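Local coordinates for VlsE1 (Borreliella burgdorferi, PDB 1L8W), which is a variable surface lipoprotein antigen of the Lyme disease spirochaete, probably helping it evade the host immune response by antigenic switching, at residues A[200-205]-A[257-262]. Numbering follows the deposited sequence.
Sequences AAHGDS and GGAEFG
His202 makes the whole of the direct contact from its side of this thin surface junction, meeting Gly258 and Ala259 of the loop 257-262 with the CD2 corner of its imidazole. Just before it the chain turns Ala201 CB away from that loop and onto Lys290. At His202 the CB points toward the partner, and with CG anti to the carbonyl carbon (chi1 -62°), CG sits beside the backbone N. The methyl of Ala259 sits over one face of the imidazole, displaced toward the rim, with CB 4.1 Å from His202 CD2. The carbonyl of Gly258 approaches instead at the ring edge, near its plane, its O 3.9 Å from the same CD2. That is van der Waals touch, and the polar link runs through one water: His202 N donates to it over 2.7 Å, and Gly258 O lies 3.0 Å from the same water, as one of several acceptors in its reach. The closest CA atoms of the two backbones are those of His202 and Ala259, 6.0 Å from each other. Beyond the histidine the chain leaves the partner: Gly203 makes a backbone hydrogen bond with Lys290, and Asp204 is the N-cap of helix 205-216, its OD1 accepting from Ala207 N. On the other loop, Ala259 N is held by Glu242 OE2, and Glu260 forms a salt bridge with Lys188. The junction is a water-bridged loop-to-loop contact on the surface of a mainly helical Borrelia lipoprotein, joining the lead-in to helix 205-216 to the connection between helices 247-252 and 269-281.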
loop_
_atom_site.group_PDB
_atom_site.type_symbol
_atom_site.label_atom_id
_atom_site.label_comp_id
_atom_site.label_asym_id
_atom_site.label_seq_id
_atom_site.Cartn_x
_atom_site.Cartn_y
_atom_site.Cartn_z
ATOM N N ALA A 200 -24.139 -8.823 -13.153
ATOM C CA ALA A 200 -24.311 -9.168 -11.744
ATOM C C ALA A 200 -23.269 -8.542 -10.816
ATOM O O ALA A 200 -22.783 -9.197 -9.885
ATOM C CB ALA A 200 -24.307 -10.685 -11.583
ATOM N N ALA A 201 -22.939 -7.276 -11.060
ATOM C CA ALA A 201 -21.957 -6.580 -10.231
ATOM C C ALA A 201 -22.668 -5.716 -9.193
ATOM O O ALA A 201 -23.773 -5.239 -9.426
ATOM C CB ALA A 201 -21.040 -5.712 -11.102
ATOM N N HIS A 202 -22.032 -5.516 -8.045
ATOM C CA HIS A 202 -22.640 -4.706 -7.005
ATOM C C HIS A 202 -21.992 -3.323 -6.932
ATOM O O HIS A 202 -22.602 -2.367 -6.456
ATOM C CB HIS A 202 -22.537 -5.434 -5.660
ATOM C CG HIS A 202 -23.273 -6.741 -5.629
ATOM N ND1 HIS A 202 -24.647 -6.820 -5.575
ATOM C CD2 HIS A 202 -22.826 -8.018 -5.694
ATOM C CE1 HIS A 202 -25.014 -8.090 -5.605
ATOM N NE2 HIS A 202 -23.930 -8.835 -5.680
ATOM N N GLY A 203 -20.769 -3.213 -7.439
ATOM C CA GLY A 203 -20.068 -1.942 -7.396
ATOM C C GLY A 203 -20.876 -0.753 -7.891
ATOM O O GLY A 203 -21.405 -0.762 -9.005
ATOM N N ASP A 204 -20.990 0.273 -7.057
ATOM C CA ASP A 204 -21.711 1.474 -7.449
ATOM C C ASP A 204 -21.284 2.703 -6.663
ATOM O O ASP A 204 -20.452 2.632 -5.755
ATOM C CB ASP A 204 -23.236 1.278 -7.343
ATOM C CG ASP A 204 -23.719 1.063 -5.910
ATOM O OD1 ASP A 204 -22.904 1.090 -4.960
ATOM O OD2 ASP A 204 -24.940 0.861 -5.746
ATOM N N SER A 205 -21.863 3.830 -7.052
ATOM C CA SER A 205 -21.591 5.128 -6.461
ATOM C C SER A 205 -21.393 5.109 -4.947
ATOM O O SER A 205 -20.390 5.610 -4.448
ATOM C CB SER A 205 -22.727 6.084 -6.842
ATOM O OG SER A 205 -22.459 7.407 -6.425
ATOM N N GLY A 257 -16.423 -12.995 -7.372
ATOM C CA GLY A 257 -16.766 -11.651 -6.958
ATOM C C GLY A 257 -17.553 -11.692 -5.665
ATOM O O GLY A 257 -17.582 -12.717 -4.980
ATOM N N GLY A 258 -18.203 -10.583 -5.332
ATOM C CA GLY A 258 -18.970 -10.535 -4.106
ATOM C C GLY A 258 -19.397 -9.125 -3.755
ATOM O O GLY A 258 -19.086 -8.175 -4.474
ATOM N N ALA A 259 -20.108 -8.997 -2.640
ATOM C CA ALA A 259 -20.602 -7.707 -2.186
ATOM C C ALA A 259 -19.748 -7.137 -1.073
ATOM O O ALA A 259 -18.536 -6.972 -1.228
ATOM C CB ALA A 259 -22.041 -7.844 -1.714
ATOM N N GLU A 260 -20.385 -6.842 0.054
ATOM C CA GLU A 260 -19.695 -6.270 1.200
ATOM C C GLU A 260 -18.635 -7.197 1.769
ATOM O O GLU A 260 -18.616 -8.387 1.478
ATOM C CB GLU A 260 -20.691 -5.958 2.320
ATOM C CG GLU A 260 -21.926 -5.190 1.891
ATOM C CD GLU A 260 -22.719 -4.681 3.085
ATOM O OE1 GLU A 260 -22.983 -5.480 4.013
ATOM O OE2 GLU A 260 -23.074 -3.481 3.094
ATOM N N PHE A 261 -17.739 -6.635 2.574
ATOM C CA PHE A 261 -16.729 -7.438 3.237
ATOM C C PHE A 261 -17.536 -8.075 4.372
ATOM O O PHE A 261 -18.125 -7.371 5.198
ATOM C CB PHE A 261 -15.609 -6.557 3.793
ATOM C CG PHE A 261 -14.625 -6.079 2.744
ATOM C CD1 PHE A 261 -13.862 -6.991 2.019
ATOM C CD2 PHE A 261 -14.439 -4.720 2.509
ATOM C CE1 PHE A 261 -12.925 -6.556 1.074
ATOM C CE2 PHE A 261 -13.509 -4.273 1.571
ATOM C CZ PHE A 261 -12.750 -5.191 0.850
ATOM N N GLY A 262 -17.578 -9.402 4.402
ATOM C CA GLY A 262 -18.365 -10.084 5.415
ATOM C C GLY A 262 -17.674 -10.515 6.696
ATOM O O GLY A 262 -18.324 -10.631 7.734
HETATM O O HOH W 1 -19.918 -6.601 -6.848
#